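Local coordinates for protein putative pyridoxal phosphate-dependent transferase (Clostridium difficile, PDB 4DQ6) that belongs to the fold type I family of pyridoxal phosphate-dependent enzymes related to class I and II aminotransferases, and binds pyridoxal-5'-phosphate, at residues L35-A40 and S377-A382; F305-I310 and Y326-D331. All blocks are in the same frame, centred on the assembly; numbering follows the deposited sequence.

Interaction 1 (L35-A40 and S377-A382); sequences LPMWVA and SMLEEA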
loop_
_atom_site.group_PDB
_atom_site.type_symbol
_atom_site.label_atom_id
_atom_site.label_comp_id
_atom_site.label_asym_id
_atom_site.label_seq_id
_atom_site.Cartn_x
_atom_site.Cartn_y
_atom_site.Cartn_z
ATOM N N LEU A 35 -18.743 -1.795 23.262
ATOM C CA LEU A 35 -17.386 -1.628 23.777
ATOM C C LEU A 35 -16.506 -2.568 22.924
ATOM O O LEU A 35 -16.708 -3.762 22.959
ATOM C CB LEU A 35 -17.299 -2.038 25.253
ATOM C CG LEU A 35 -15.984 -1.797 26.035
ATOM C CD1 LEU A 35 -16.238 -1.644 27.534
ATOM C CD2 LEU A 35 -15.003 -2.930 25.843
ATOM N N PRO A 36 -15.528 -2.022 22.204
ATOM C CA PRO A 36 -14.793 -2.873 21.244
ATOM C C PRO A 36 -13.595 -3.589 21.861
ATOM O O PRO A 36 -12.684 -2.965 22.401
ATOM C CB PRO A 36 -14.337 -1.851 20.192
ATOM C CG PRO A 36 -14.140 -0.626 20.987
ATOM C CD PRO A 36 -15.220 -0.595 22.015
ATOM N N MET A 37 -13.561 -4.909 21.730
ATOM C CA MET A 37 -12.437 -5.700 22.186
ATOM C C MET A 37 -12.077 -6.735 21.134
ATOM O O MET A 37 -11.679 -7.880 21.479
ATOM C CB MET A 37 -12.799 -6.433 23.488
ATOM C CG MET A 37 -13.283 -5.537 24.615
ATOM S SD MET A 37 -12.030 -4.470 25.349
ATOM C CE MET A 37 -11.105 -5.634 26.379
ATOM N N TRP A 38 -12.215 -6.343 19.888
ATOM C CA TRP A 38 -12.210 -7.334 18.804
ATOM C C TRP A 38 -10.953 -7.179 17.982
ATOM O O TRP A 38 -9.922 -7.822 18.270
ATOM C CB TRP A 38 -13.554 -7.284 18.030
ATOM C CG TRP A 38 -13.881 -5.959 17.340
ATOM C CD1 TRP A 38 -14.099 -4.698 17.922
ATOM C CD2 TRP A 38 -14.100 -5.754 15.911
ATOM N NE1 TRP A 38 -14.370 -3.765 16.969
ATOM C CE2 TRP A 38 -14.409 -4.343 15.741
ATOM C CE3 TRP A 38 -14.044 -6.575 14.774
ATOM C CZ2 TRP A 38 -14.658 -3.783 14.507
ATOM C CZ3 TRP A 38 -14.282 -5.995 13.527
ATOM C CH2 TRP A 38 -14.616 -4.627 13.394
ATOM N N VAL A 39 -10.969 -6.271 17.015
ATOM C CA VAL A 39 -9.823 -6.011 16.112
ATOM C C VAL A 39 -8.499 -5.895 16.872
ATOM O O VAL A 39 -8.406 -5.134 17.863
ATOM C CB VAL A 39 -10.100 -4.666 15.373
ATOM C CG1 VAL A 39 -8.796 -3.951 14.933
ATOM C CG2 VAL A 39 -11.084 -4.894 14.228
ATOM N N ALA A 40 -7.437 -6.520 16.384
ATOM C CA ALA A 40 -6.101 -6.466 16.988
ATOM C C ALA A 40 -5.326 -5.202 16.604
ATOM O O ALA A 40 -4.355 -5.237 15.843
ATOM C CB ALA A 40 -5.316 -7.754 16.581
ATOM N N SER A 377 -8.889 0.087 33.050
ATOM C CA SER A 377 -10.255 0.546 33.247
ATOM C C SER A 377 -11.207 -0.009 32.162
ATOM O O SER A 377 -12.334 -0.363 32.464
ATOM C CB SER A 377 -10.288 2.087 33.340
ATOM O OG SER A 377 -9.842 2.522 34.592
ATOM N N MET A 378 -10.754 0.013 30.903
ATOM C CA MET A 378 -11.566 -0.446 29.778
ATOM C C MET A 378 -11.721 -1.974 29.812
ATOM O O MET A 378 -12.780 -2.514 29.565
ATOM C CB MET A 378 -10.901 -0.041 28.467
ATOM C CG MET A 378 -11.573 -0.579 27.236
ATOM S SD MET A 378 -10.954 0.253 25.756
ATOM C CE MET A 378 -11.617 -0.860 24.491
ATOM N N LEU A 379 -10.649 -2.648 30.173
ATOM C CA LEU A 379 -10.678 -4.103 30.348
ATOM C C LEU A 379 -11.658 -4.529 31.430
ATOM O O LEU A 379 -12.491 -5.412 31.245
ATOM C CB LEU A 379 -9.272 -4.618 30.649
ATOM C CG LEU A 379 -9.169 -6.125 30.933
ATOM C CD1 LEU A 379 -9.798 -7.081 29.865
ATOM C CD2 LEU A 379 -7.706 -6.527 31.173
ATOM N N GLU A 380 -11.601 -3.840 32.564
ATOM C CA GLU A 380 -12.594 -4.087 33.650
ATOM C C GLU A 380 -14.027 -3.924 33.145
ATOM O O GLU A 380 -14.904 -4.738 33.402
ATOM C CB GLU A 380 -12.366 -3.269 34.938
ATOM C CG GLU A 380 -13.660 -3.309 35.772
ATOM C CD GLU A 380 -13.637 -2.558 37.087
ATOM O OE1 GLU A 380 -13.507 -1.313 37.122
ATOM O OE2 GLU A 380 -13.834 -3.254 38.100
ATOM N N GLU A 381 -14.286 -2.827 32.438
ATOM C CA GLU A 381 -15.595 -2.593 31.899
ATOM C C GLU A 381 -16.020 -3.688 30.951
ATOM O O GLU A 381 -17.169 -4.103 30.964
ATOM C CB GLU A 381 -15.649 -1.177 31.244
ATOM C CG GLU A 381 -17.013 -0.633 30.999
ATOM C CD GLU A 381 -16.963 0.565 30.080
ATOM O OE1 GLU A 381 -16.170 1.488 30.388
ATOM O OE2 GLU A 381 -17.703 0.590 29.063
ATOM N N ALA A 382 -15.080 -4.149 30.151
ATOM C CA ALA A 382 -15.397 -5.224 29.210
ATOM C C ALA A 382 -15.767 -6.512 29.931
ATOM O O ALA A 382 -16.745 -7.133 29.606
ATOM C CB ALA A 382 -14.235 -5.480 28.286
#
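The indole of W38 carries the methyl CG2 of its neighbour V39 on one face, 3.3 Å above the ring plane and displaced toward the rim, while CA of P36 lies at the ring edge, in plane. Y29 meets the indole edge-to-face, and NE1 is hydrogen-bonded to the backbone O of K21. This ring stays on the far side of the chain from helix 376-390, so the contact with 377-382 falls to L35, P36 and M37. L35 has CG anti to its backbone N (chi1 -174°), and its two methyls divide the work: CD2 rests on CB of A382 at 3.6 Å, whereas CD1 crosses obliquely over the extended side chain of E381 and in the modelled conformer comes within 3.1 Å of its OE2, a close carbon-oxygen approach between residues that each have a second conformer. That carboxylate also has a long, weak ion pair with R385, one helical turn further on. The geometry belongs to the small domain of a fold type I enzyme, where the short strand 35-36 pairs in parallel with 352-353 and the C-terminal helix 376-390 packs beside it. M37 is bent at both chi2 and chi3 (-70° and -76°), which curls the end of the side chain so that CE lies 3.7 Å from CB of A382 and also reaches CD1 of L379, the two side chains crossing at about a right angle. From the helix, M378 runs out fully extended and meets M37 tip to tip, its CE 3.7 Å from SD. The same methyl presses against the carbonyl O of P36 at 3.2 Å; this oxygen is buried and has no hydrogen-bonding partner in the model. W22 of helix 20-23 touches both P36 and M378.

Interaction 2 (F305-I310 and Y326-D331); sequences FAIKYI and YLLWVD
L328 is the principal bump of this interface, projecting from strand 327-331 into a shallow hollow on helix 305-310 bordered by A306, I307 and I310. With CG anti to the backbone N (chi1 -162°), the leucine reaches away from the strand and spreads its two methyls over different parts of that hollow. CD2 settles between the small CB of A306, 4.1 Å away, and the tip of I310, whose CD1 is 4.0 Å from it. CD1 instead turns toward I307 and approaches its CG1 at 4.4 Å, a looser touch along the border. The short side chain of A306 lets the leucine come close to the helix here; its CA and that of L328 are 8.9 Å apart. One turn later the bulk is supplied from the other side. I310 holds CG1 beside the backbone N and anti to the carbonyl carbon (chi1 -69°), so that its CD1 meets L328 tip to tip and also lies 4.2 Å from CG2 of V330. The delta methyl thus fits between two strand residues that point to the same face, while W329 between them faces the opposite way, stacking on Y367 and hydrogen-bonding through NE1 to Y151 OH. V319 of the adjoining strand 318-319 touches I307, L328 and V330, extending the apolar layer beyond the two segments. Over these short segments helix and strand run nearly parallel, the segment axes crossing at -17° with a closest approach of 11.1 Å, and the meeting surfaces are wholly hydrocarbon. This is alpha/beta layer packing, here a long helix laid against one face of the antiparallel sheet in the small domain of the fold type I architecture.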
loop_
_atom_site.group_PDB
_atom_site.type_symbol
_atom_site.label_atom_id
_atom_site.label_comp_id
_atom_site.label_asym_id
_atom_site.label_seq_id
_atom_site.Cartn_x
_atom_site.Cartn_y
_atom_site.Cartn_z
ATOM N N PHE A 305 -4.999 -10.178 35.563
ATOM C CA PHE A 305 -6.227 -9.584 36.114
ATOM C C PHE A 305 -7.465 -10.214 35.486
ATOM O O PHE A 305 -8.408 -10.603 36.193
ATOM C CB PHE A 305 -6.219 -8.060 35.943
ATOM C CG PHE A 305 -7.553 -7.439 36.168
ATOM C CD1 PHE A 305 -7.958 -7.140 37.460
ATOM C CD2 PHE A 305 -8.442 -7.217 35.118
ATOM C CE1 PHE A 305 -9.203 -6.579 37.693
ATOM C CE2 PHE A 305 -9.682 -6.654 35.347
ATOM C CZ PHE A 305 -10.069 -6.365 36.638
ATOM N N ALA A 306 -7.449 -10.371 34.155
ATOM C CA ALA A 306 -8.593 -10.915 33.451
ATOM C C ALA A 306 -8.860 -12.350 33.801
ATOM O O ALA A 306 -9.988 -12.745 33.960
ATOM C CB ALA A 306 -8.435 -10.750 31.946
ATOM N N ILE A 307 -7.810 -13.141 33.886
ATOM C CA ILE A 307 -7.970 -14.547 34.216
ATOM C C ILE A 307 -8.469 -14.706 35.639
ATOM O O ILE A 307 -9.366 -15.482 35.884
ATOM C CB ILE A 307 -6.660 -15.314 33.974
ATOM C CG1 ILE A 307 -6.396 -15.389 32.493
ATOM C CG2 ILE A 307 -6.707 -16.716 34.559
ATOM C CD1 ILE A 307 -5.021 -15.879 32.147
ATOM N N LYS A 308 -7.932 -13.924 36.575
ATOM C CA LYS A 308 -8.429 -13.946 37.961
ATOM C C LYS A 308 -9.915 -13.534 38.013
ATOM O O LYS A 308 -10.743 -14.209 38.646
ATOM C CB LYS A 308 -7.554 -13.051 38.822
ATOM C CG LYS A 308 -7.973 -12.931 40.290
ATOM C CD LYS A 308 -7.009 -12.060 41.087
ATOM C CE LYS A 308 -7.713 -11.404 42.269
ATOM N NZ LYS A 308 -8.105 -12.447 43.257
ATOM N N TYR A 309 -10.268 -12.468 37.284
ATOM C CA TYR A 309 -11.639 -12.004 37.241
ATOM C C TYR A 309 -12.579 -13.060 36.688
ATOM O O TYR A 309 -13.604 -13.347 37.281
ATOM C CB TYR A 309 -11.773 -10.724 36.423
ATOM C CG TYR A 309 -13.081 -10.055 36.583
ATOM C CD1 TYR A 309 -14.207 -10.436 35.869
ATOM C CD2 TYR A 309 -13.197 -8.978 37.469
ATOM C CE1 TYR A 309 -15.446 -9.781 36.056
ATOM C CE2 TYR A 309 -14.412 -8.355 37.659
ATOM C CZ TYR A 309 -15.510 -8.735 36.928
ATOM O OH TYR A 309 -16.722 -8.129 37.124
ATOM N N ILE A 310 -12.181 -13.705 35.582
ATOM C CA ILE A 310 -13.028 -14.739 34.960
ATOM C C ILE A 310 -13.181 -15.938 35.913
ATOM O O ILE A 310 -14.300 -16.444 36.118
ATOM C CB ILE A 310 -12.464 -15.250 33.592
ATOM C CG1 ILE A 310 -12.558 -14.163 32.505
ATOM C CG2 ILE A 310 -13.190 -16.506 33.118
ATOM C CD1 ILE A 310 -11.605 -14.372 31.341
ATOM N N TYR A 326 -1.441 -10.359 22.506
ATOM C CA TYR A 326 -2.276 -9.704 23.509
ATOM C C TYR A 326 -3.715 -10.088 23.491
ATOM O O TYR A 326 -4.624 -9.366 23.959
ATOM C CB TYR A 326 -2.113 -8.192 23.421
ATOM C CG TYR A 326 -2.301 -7.523 22.068
ATOM C CD1 TYR A 326 -3.551 -7.409 21.504
ATOM C CD2 TYR A 326 -1.231 -6.928 21.408
ATOM C CE1 TYR A 326 -3.725 -6.723 20.313
ATOM C CE2 TYR A 326 -1.404 -6.246 20.208
ATOM C CZ TYR A 326 -2.682 -6.112 19.699
ATOM O OH TYR A 326 -2.939 -5.387 18.581
ATOM N N LEU A 327 -3.974 -11.282 22.972
ATOM C CA LEU A 327 -5.292 -11.768 22.646
ATOM C C LEU A 327 -5.612 -12.935 23.570
ATOM O O LEU A 327 -4.792 -13.859 23.683
ATOM C CB LEU A 327 -5.348 -12.196 21.159
ATOM C CG LEU A 327 -4.995 -11.054 20.179
ATOM C CD1 LEU A 327 -4.748 -11.644 18.758
ATOM C CD2 LEU A 327 -6.009 -9.922 20.123
ATOM N N LEU A 328 -6.779 -12.910 24.176
ATOM C CA LEU A 328 -7.204 -13.902 25.139
ATOM C C LEU A 328 -8.276 -14.791 24.488
ATOM O O LEU A 328 -9.191 -14.293 23.827
ATOM C CB LEU A 328 -7.831 -13.198 26.374
ATOM C CG LEU A 328 -7.948 -14.045 27.643
ATOM C CD1 LEU A 328 -6.591 -14.396 28.260
ATOM C CD2 LEU A 328 -8.811 -13.251 28.664
ATOM N N TRP A 329 -8.146 -16.107 24.643
ATOM C CA TRP A 329 -8.984 -17.090 23.996
ATOM C C TRP A 329 -9.799 -17.777 25.040
ATOM O O TRP A 329 -9.258 -18.561 25.847
ATOM C CB TRP A 329 -8.074 -18.046 23.268
ATOM C CG TRP A 329 -8.684 -19.139 22.382
ATOM C CD1 TRP A 329 -8.474 -20.548 22.438
ATOM C CD2 TRP A 329 -9.487 -18.944 21.189
ATOM N NE1 TRP A 329 -9.103 -21.098 21.452
ATOM C CE2 TRP A 329 -9.727 -20.237 20.654
ATOM C CE3 TRP A 329 -10.079 -17.846 20.575
ATOM C CZ2 TRP A 329 -10.499 -20.429 19.509
ATOM C CZ3 TRP A 329 -10.802 -18.008 19.420
ATOM C CH2 TRP A 329 -11.045 -19.310 18.906
ATOM N N VAL A 330 -11.102 -17.455 25.082
ATOM C CA VAL A 330 -11.941 -17.852 26.204
ATOM C C VAL A 330 -13.060 -18.783 25.725
ATOM O O VAL A 330 -13.745 -18.481 24.769
ATOM C CB VAL A 330 -12.583 -16.610 26.876
ATOM C CG1 VAL A 330 -13.486 -17.011 28.033
ATOM C CG2 VAL A 330 -11.525 -15.605 27.315
ATOM N N ASP A 331 -13.173 -19.943 26.376
ATOM C CA ASP A 331 -14.152 -20.945 26.054
ATOM C C ASP A 331 -15.442 -20.680 26.853
ATOM O O ASP A 331 -15.430 -20.714 28.074
ATOM C CB ASP A 331 -13.550 -22.289 26.425
ATOM C CG ASP A 331 -14.458 -23.448 26.135
ATOM O OD1 ASP A 331 -15.511 -23.280 25.497
ATOM O OD2 ASP A 331 -14.088 -24.548 26.598
#

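In the fold
Both contacts are largely buried and lie on the same side of the chain's centre, their own centres about 12 Å apart. Interaction 2 is entirely aliphatic and joins a sheet strand to helix 289-313, whereas interaction 1 sets a short strand and the loop after it against helix 376-390, adding thioethers, a backbone carbonyl and, at its exposed border, a carboxylate. The two helices also touch each other: F305 packs on L379 and E380, and L379 in turn serves interaction 1. Away from the helices, A40, in the loop after strand 35-36, meets Y326 and L327 at the start of strand 327-331. Interaction 1 ties residues far apart in sequence, while the segments of interaction 2 lie close together along the chain.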